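Local coordinates for Alpha/beta hydrolase (Pectobacterium atrosepticum SCRI1043, PDB 3BDV), which is not functionally characterised but is probably a hydrolase of the alpha/beta-hydrolase fold, a member of the serine hydrolase family with calcium bound in the crystal, at residues L138-F141 / T142-Q145; Q145-A148 / Q149-S153; G176-R179 / L180-S184. One frame throughout, in Å; residues are numbered along the deposited sequence. Where two conformers were deposited one is given.

Contacts 1 and 2 are successive parts of helix 141-151: contact 1 opens it, contact 2 follows its later turns and closes it, and Gln-145 belongs to both. Their centres lie about 10 Å apart, and they touch where Met-139 CE packs 3.5 Å from Trp-147 CD1. Contact 3, on helix 174-185, has its centre about 22 Å from that of contact 1 and 19 Å from that of contact 2, and touches neither. Leu-138 of contact 1 packs on Ser-82 of a putative nucleophile elbow. Contact 2 includes the calcium-binding residue Asp-152, although no calcium sits there in this chain, and the Phe-183 side chain of contact 3 is about 11 Å from that of Asp-152.

Contact 1 (L138-F141 / T142-Q145); sequences LMSF and TRAQ
Phe-141 and Gln-145 meet one turn apart, ring against amide, at the start of helix 141-151. Phe-141 CB lies 3.2 Å from Thr-142 N, and CG is still close to that nitrogen. With CG anti to the backbone N (chi1 -174°), the ring stands out across the helix axis: CD2 comes near Gln-145 OE1, CE2 reaches Gln-145 CD at 3.4 Å, and CZ touches CG and CD of the same glutamine. Ring and amide planes are 34° apart, an oblique contact. Gln-145 N also donates to Phe-141 O at 2.9 Å.

Ser-140 is the N-cap. Its OG accepts from Arg-143 N at 3.2 Å, while its carbonyl O takes the N-H of Ala-144, so one residue serves two amides of the first turn. Selenomethionine Met-139 reaches forward along this turn, its SE atom 3.8 Å from Arg-143 CB and its CG 4.0 Å from Ala-144 CB. The Arg-143 side chain leads away to a salt bridge with Glu-109. The Phe-141 ring stacks with His-134 and packs on strands 128-132 and 154-157, and Ala-144 rests on Ala-132 of strand 128-132.

Contact 2 (Q145-A148 / Q149-S153); sequences QYWA and QAWDS
Gln-145 O accepts the N-H of Gln-149 at 3.0 Å, and Gln-149 CB lies close to the same carbonyl oxygen. Next in order, Tyr-146 O accepts from Ala-150 N at 2.9 Å. A water also donates to this oxygen and, through a weak bond, to Gln-149 OE1, bridging the backbone to the end of the extended glutamine. The Tyr-146 ring places CE2 over the centre of one face of the neighbouring Trp-147 indole, and it makes a cation-pi contact with Arg-143.

Trp-147 meets Trp-151 one turn on. Its CB sits over the face of the six-membered ring of Trp-151, 3.8 Å from the centroid and 9° off the normal, which makes a CH-pi interaction. Farther out the indoles meet obliquely, their planes at 35°, with Trp-147 CE3 3.5 Å from Trp-151 NE1. That N-H is used elsewhere, donating to Gln-120 O, just as Trp-147 NE1 donates to Glu-109. Trp-147 O lies over one face of the Trp-151 ring, offset toward the rim, and also accepts the Trp-151 backbone N-H. Both indoles belong to the helix of a beta-alpha-beta crossover from strand 128-132 to strand 154-157, and the buried Trp-151 packs on Cys-89 and Gln-93 of helix 83-93.

Ala-148 contributes its carbonyl to the Schellman motif that ends the helix. Ala-148 O accepts from Ser-153 N at 2.9 Å in a nearly straight bond (177°), Asp-152 N returns to Gln-149 O at 3.1 Å, and Asp-152, with positive phi, leads the chain out of the helix. Asp-152 binds calcium in a crystal structure of this protein, though none is bound to it in this chain, while the Ser-153 hydroxyl is hydrogen-bonded to Thr-130 OG1.

Contact 3 (G176-R179 / L180-S184); sequences GLKR and LAEFS
The carboxylate of Glu-182 and the guanidinium of Arg-179 meet obliquely, their planes 29° apart. Glu-182 OE1 stands well out of the guanidinium plane, 3.3 Å from Arg-179 NE, so this salt bridge rests on charge and no N-H is aimed at the oxygen. Arg-179 CD lies equally close to OE1, and the aliphatic bend of the arginine thus shares in the contact. The other carboxylate oxygen is gripped more directly: Lys-178 NZ donates to Glu-182 OE2 at 2.7 Å, on the syn side of that oxygen.

Torsions explain the pairing of Lys-178 with Glu-182. Lys-178 CG is anti to its nitrogen (chi1 180°), and the chain then folds at chi3 and chi4, so that CG, CD and CE all pass near OE2 before the ammonium arrives. Glu-182, extended beyond CG, leans back over its preceding turn, its CG 3.3 Å from Lys-178 O. With two cations at its two oxygens, the carboxylate would be expected to stay ionised.

The guanidinium has further partners: Arg-179 NH1 is hydrogen-bonded to Tyr-175 OH, and NH2 forms a salt bridge with Glu-154.

The backbone keeps regular helical bonds, Leu-180 N to Gly-176 O at 2.9 Å and Phe-183 N to Arg-179 O at 3.0 Å among them. Leu-180 O takes two donors, the N-H and the hydroxyl of Ser-184, from opposite faces of its plane; the OG bond, 2.8 Å long, uses the proton of this buried hydroxyl.

Leu-177 packs on helices 4-15 and 34-41, while the side chains of Arg-179 and Phe-183 pack against strand 128-132. A charged network of residues three and four apart thus accompanies apolar packing on helix 174-185, one of the helices flanking the parallel sheet of the alpha/beta-hydrolase fold.

Contact 1 (L138-F141 / T142-Q145)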
loop_
_atom_site.group_PDB
_atom_site.type_symbol
_atom_site.label_atom_id
_atom_site.label_comp_id
_atom_site.label_asym_id
_atom_site.label_seq_id
_atom_site.Cartn_x
_atom_site.Cartn_y
_atom_site.Cartn_z
ATOM N N LEU A 138 -11.874 9.697 -4.502
ATOM C CA LEU A 138 -12.215 9.116 -3.204
ATOM C C LEU A 138 -11.500 9.773 -2.047
ATOM O O LEU A 138 -11.827 9.462 -0.919
ATOM C CB LEU A 138 -11.965 7.598 -3.193
ATOM C CG LEU A 138 -12.769 6.833 -4.236
ATOM C CD1 LEU A 138 -12.723 5.338 -4.032
ATOM C CD2 LEU A 138 -14.208 7.422 -4.277
HETATM N N MSE A 139 -10.581 10.706 -2.296
HETATM C CA MSE A 139 -9.862 11.376 -1.218
HETATM C C MSE A 139 -9.334 12.732 -1.644
HETATM O O MSE A 139 -8.544 12.822 -2.574
HETATM C CB MSE A 139 -8.718 10.470 -0.703
HETATM C CG MSE A 139 -7.869 11.053 0.420
HETATM SE SE MSE A 139 -8.675 11.094 2.140
HETATM C CE MSE A 139 -8.017 9.384 2.879
ATOM N N SER A 140 -9.802 13.801 -1.001
ATOM C CA SER A 140 -9.273 15.147 -1.342
ATOM C C SER A 140 -7.857 15.229 -0.821
ATOM O O SER A 140 -7.496 14.555 0.154
ATOM C CB SER A 140 -10.081 16.309 -0.736
ATOM O OG SER A 140 -10.010 16.361 0.670
ATOM N N PHE A 141 -7.051 16.067 -1.450
ATOM C CA PHE A 141 -5.677 16.226 -0.976
ATOM C C PHE A 141 -5.590 16.753 0.456
ATOM O O PHE A 141 -4.769 16.289 1.259
ATOM C CB PHE A 141 -4.869 17.109 -1.925
ATOM C CG PHE A 141 -3.434 17.178 -1.546
ATOM C CD1 PHE A 141 -2.607 16.110 -1.812
ATOM C CD2 PHE A 141 -2.929 18.271 -0.860
ATOM C CE1 PHE A 141 -1.257 16.134 -1.423
ATOM C CE2 PHE A 141 -1.603 18.308 -0.459
ATOM C CZ PHE A 141 -0.769 17.240 -0.736
ATOM N N THR A 142 -6.450 17.700 0.823
ATOM C CA THR A 142 -6.353 18.264 2.165
ATOM C C THR A 142 -6.729 17.209 3.193
ATOM O O THR A 142 -6.136 17.175 4.266
ATOM C CB THR A 142 -7.104 19.607 2.305
ATOM O OG1 THR A 142 -8.473 19.411 2.023
ATOM C CG2 THR A 142 -6.537 20.636 1.321
ATOM N N ARG A 143 -7.661 16.317 2.855
ATOM C CA ARG A 143 -8.002 15.236 3.768
ATOM C C ARG A 143 -6.922 14.185 3.828
ATOM O O ARG A 143 -6.726 13.565 4.887
ATOM C CB ARG A 143 -9.356 14.590 3.439
ATOM C CG ARG A 143 -10.509 15.457 3.806
ATOM C CD ARG A 143 -10.701 15.634 5.279
ATOM N NE ARG A 143 -11.159 14.403 5.909
ATOM C CZ ARG A 143 -11.467 14.270 7.186
ATOM N NH1 ARG A 143 -11.294 15.266 8.009
ATOM N NH2 ARG A 143 -11.932 13.098 7.639
ATOM N N ALA A 144 -6.247 13.951 2.706
ATOM C CA ALA A 144 -5.047 13.082 2.707
ATOM C C ALA A 144 -4.019 13.633 3.693
ATOM O O ALA A 144 -3.478 12.862 4.527
ATOM C CB ALA A 144 -4.419 12.965 1.307
ATOM N N GLN A 145 -3.821 14.959 3.681
ATOM C CA GLN A 145 -2.945 15.591 4.665
ATOM C C GLN A 145 -3.379 15.377 6.106
ATOM O O GLN A 145 -2.541 15.103 6.991
ATOM C CB GLN A 145 -2.812 17.048 4.397
ATOM C CG GLN A 145 -2.050 17.352 3.106
ATOM C CD GLN A 145 -1.910 18.835 2.898
ATOM O OE1 GLN A 145 -2.891 19.546 2.618
ATOM N NE2 GLN A 145 -0.679 19.331 3.064
#

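Contact 2 (Q145-A148 / Q149-S153)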
loop_
_atom_site.group_PDB
_atom_site.type_symbol
_atom_site.label_atom_id
_atom_site.label_comp_id
_atom_site.label_asym_id
_atom_site.label_seq_id
_atom_site.Cartn_x
_atom_site.Cartn_y
_atom_site.Cartn_z
ATOM N N GLN A 145 -3.821 14.959 3.681
ATOM C CA GLN A 145 -2.945 15.591 4.665
ATOM C C GLN A 145 -3.379 15.377 6.106
ATOM O O GLN A 145 -2.541 15.103 6.991
ATOM C CB GLN A 145 -2.812 17.048 4.397
ATOM C CG GLN A 145 -2.050 17.352 3.106
ATOM C CD GLN A 145 -1.910 18.835 2.898
ATOM O OE1 GLN A 145 -2.891 19.546 2.618
ATOM N NE2 GLN A 145 -0.679 19.331 3.064
ATOM N N TYR A 146 -4.683 15.514 6.336
ATOM C CA TYR A 146 -5.286 15.251 7.675
ATOM C C TYR A 146 -4.987 13.831 8.132
ATOM O O TYR A 146 -4.521 13.574 9.273
ATOM C CB TYR A 146 -6.821 15.475 7.628
ATOM C CG TYR A 146 -7.541 14.936 8.838
ATOM C CD1 TYR A 146 -7.583 15.658 10.027
ATOM C CD2 TYR A 146 -8.173 13.687 8.804
ATOM C CE1 TYR A 146 -8.227 15.162 11.123
ATOM C CE2 TYR A 146 -8.814 13.164 9.915
ATOM C CZ TYR A 146 -8.826 13.897 11.068
ATOM O OH TYR A 146 -9.464 13.354 12.148
ATOM N N TRP A 147 -5.292 12.865 7.281
ATOM C CA TRP A 147 -5.077 11.482 7.663
ATOM C C TRP A 147 -3.589 11.145 7.827
ATOM O O TRP A 147 -3.225 10.473 8.775
ATOM C CB TRP A 147 -5.735 10.553 6.661
ATOM C CG TRP A 147 -7.231 10.535 6.805
ATOM C CD1 TRP A 147 -8.164 11.093 5.980
ATOM C CD2 TRP A 147 -7.948 9.939 7.873
ATOM N NE1 TRP A 147 -9.431 10.865 6.479
ATOM C CE2 TRP A 147 -9.313 10.150 7.643
ATOM C CE3 TRP A 147 -7.564 9.216 9.002
ATOM C CZ2 TRP A 147 -10.281 9.703 8.525
ATOM C CZ3 TRP A 147 -8.539 8.738 9.849
ATOM C CH2 TRP A 147 -9.872 8.980 9.618
ATOM N N ALA A 148 -2.751 11.604 6.912
ATOM C CA ALA A 148 -1.303 11.349 6.992
ATOM C C ALA A 148 -0.785 11.882 8.339
ATOM O O ALA A 148 -0.076 11.172 9.039
ATOM C CB ALA A 148 -0.564 11.969 5.788
ATOM N N GLN A 149 -1.176 13.100 8.710
ATOM C CA GLN A 149 -0.711 13.712 9.934
ATOM C C GLN A 149 -1.219 12.908 11.114
ATOM O O GLN A 149 -0.452 12.559 12.034
ATOM C CB GLN A 149 -1.175 15.161 10.034
ATOM C CG GLN A 149 -0.674 15.927 11.251
ATOM C CD GLN A 149 -1.145 17.404 11.242
ATOM O OE1 GLN A 149 -2.307 17.694 10.931
ATOM N NE2 GLN A 149 -0.242 18.327 11.573
ATOM N N ALA A 150 -2.487 12.539 11.088
ATOM C CA ALA A 150 -3.041 11.734 12.187
ATOM C C ALA A 150 -2.318 10.393 12.334
ATOM O O ALA A 150 -2.099 9.945 13.453
ATOM C CB ALA A 150 -4.480 11.494 11.949
ATOM N N TRP A 151 -2.023 9.744 11.199
ATOM C CA TRP A 151 -1.408 8.418 11.176
ATOM C C TRP A 151 0.109 8.465 11.416
ATOM O O TRP A 151 0.751 7.418 11.538
ATOM C CB TRP A 151 -1.664 7.729 9.844
ATOM C CG TRP A 151 -3.091 7.338 9.544
ATOM C CD1 TRP A 151 -4.061 7.039 10.429
ATOM C CD2 TRP A 151 -3.664 7.170 8.250
ATOM N NE1 TRP A 151 -5.212 6.716 9.790
ATOM C CE2 TRP A 151 -5.002 6.800 8.438
ATOM C CE3 TRP A 151 -3.197 7.378 6.935
ATOM C CZ2 TRP A 151 -5.856 6.548 7.393
ATOM C CZ3 TRP A 151 -4.075 7.134 5.879
ATOM C CH2 TRP A 151 -5.385 6.732 6.128
ATOM N N ASP A 152 0.653 9.678 11.509
ATOM C CA ASP A 152 2.104 9.899 11.574
ATOM C C ASP A 152 2.816 9.261 10.370
ATOM O O ASP A 152 3.836 8.581 10.506
ATOM C CB ASP A 152 2.670 9.342 12.888
ATOM C CG ASP A 152 3.971 9.982 13.279
ATOM O OD1 ASP A 152 4.423 10.968 12.641
ATOM O OD2 ASP A 152 4.533 9.488 14.272
ATOM N N SER A 153 2.277 9.515 9.187
ATOM C CA SER A 153 2.826 9.033 7.952
ATOM C C SER A 153 3.479 10.173 7.198
ATOM O O SER A 153 3.010 11.299 7.246
ATOM C CB SER A 153 1.666 8.478 7.114
ATOM O OG SER A 153 2.061 8.139 5.799
HETATM O O HOH W 1 -4.627 15.278 11.524
#

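Contact 3 (G176-R179 / L180-S184)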
loop_
_atom_site.group_PDB
_atom_site.type_symbol
_atom_site.label_atom_id
_atom_site.label_comp_id
_atom_site.label_asym_id
_atom_site.label_seq_id
_atom_site.Cartn_x
_atom_site.Cartn_y
_atom_site.Cartn_z
ATOM N N GLY A 176 7.028 5.273 -7.701
ATOM C CA GLY A 176 6.607 4.507 -6.531
ATOM C C GLY A 176 7.612 3.440 -6.098
ATOM O O GLY A 176 7.888 3.241 -4.897
ATOM N N LEU A 177 8.158 2.714 -7.063
ATOM C CA LEU A 177 9.211 1.756 -6.784
ATOM C C LEU A 177 10.449 2.393 -6.195
ATOM O O LEU A 177 11.049 1.856 -5.263
ATOM C CB LEU A 177 9.575 1.013 -8.069
ATOM C CG LEU A 177 8.559 0.016 -8.597
ATOM C CD1 LEU A 177 9.099 -0.531 -9.913
ATOM C CD2 LEU A 177 8.258 -1.138 -7.555
ATOM N N LYS A 178 10.847 3.533 -6.747
ATOM C CA LYS A 178 11.973 4.309 -6.179
ATOM C C LYS A 178 11.732 4.686 -4.720
ATOM O O LYS A 178 12.563 4.440 -3.875
ATOM C CB LYS A 178 12.262 5.558 -7.026
ATOM C CG LYS A 178 13.423 6.433 -6.512
ATOM C CD LYS A 178 13.612 7.782 -7.258
ATOM C CE LYS A 178 12.873 8.956 -6.545
ATOM N NZ LYS A 178 13.530 9.577 -5.322
ATOM N N ARG A 179 10.597 5.314 -4.421
ATOM C CA ARG A 179 10.277 5.627 -3.032
ATOM C C ARG A 179 10.198 4.421 -2.123
ATOM O O ARG A 179 10.617 4.478 -0.965
ATOM C CB ARG A 179 8.967 6.430 -2.969
ATOM C CG ARG A 179 9.084 7.721 -3.640
ATOM C CD ARG A 179 10.192 8.555 -3.038
ATOM N NE ARG A 179 9.981 8.803 -1.617
ATOM C CZ ARG A 179 9.441 9.906 -1.099
ATOM N NH1 ARG A 179 9.073 10.913 -1.872
ATOM N NH2 ARG A 179 9.342 10.018 0.232
ATOM N N LEU A 180 9.614 3.339 -2.603
ATOM C CA LEU A 180 9.555 2.135 -1.841
ATOM C C LEU A 180 10.952 1.623 -1.479
ATOM O O LEU A 180 11.188 1.154 -0.393
ATOM C CB LEU A 180 8.836 1.068 -2.652
ATOM C CG LEU A 180 8.717 -0.327 -2.013
ATOM C CD1 LEU A 180 8.029 -0.311 -0.615
ATOM C CD2 LEU A 180 8.040 -1.243 -2.974
ATOM N N ALA A 181 11.870 1.686 -2.424
ATOM C CA ALA A 181 13.223 1.259 -2.181
ATOM C C ALA A 181 13.875 2.066 -1.063
ATOM O O ALA A 181 14.440 1.509 -0.125
ATOM C CB ALA A 181 14.035 1.371 -3.536
ATOM N N GLU A 182 13.734 3.378 -1.140
ATOM C CA GLU A 182 14.272 4.320 -0.169
ATOM C C GLU A 182 13.790 4.024 1.237
ATOM O O GLU A 182 14.578 3.975 2.192
ATOM C CB GLU A 182 13.901 5.740 -0.576
ATOM C CG GLU A 182 14.592 6.173 -1.890
ATOM C CD GLU A 182 14.091 7.452 -2.479
ATOM O OE1 GLU A 182 13.219 8.056 -1.855
ATOM O OE2 GLU A 182 14.566 7.837 -3.570
ATOM N N PHE A 183 12.469 3.863 1.333
ATOM C CA PHE A 183 11.730 3.589 2.587
ATOM C C PHE A 183 12.054 2.243 3.159
ATOM O O PHE A 183 12.335 2.125 4.348
ATOM C CB PHE A 183 10.238 3.699 2.227
ATOM C CG PHE A 183 9.266 3.311 3.317
ATOM C CD1 PHE A 183 9.150 4.077 4.460
ATOM C CD2 PHE A 183 8.401 2.247 3.137
ATOM C CE1 PHE A 183 8.187 3.751 5.416
ATOM C CE2 PHE A 183 7.457 1.901 4.082
ATOM C CZ PHE A 183 7.335 2.618 5.203
ATOM N N SER A 184 11.974 1.209 2.335
ATOM C CA SER A 184 12.222 -0.127 2.792
ATOM C C SER A 184 13.640 -0.383 3.214
ATOM O O SER A 184 13.843 -1.108 4.162
ATOM C CB SER A 184 11.754 -1.177 1.762
ATOM O OG SER A 184 12.502 -1.099 0.542
#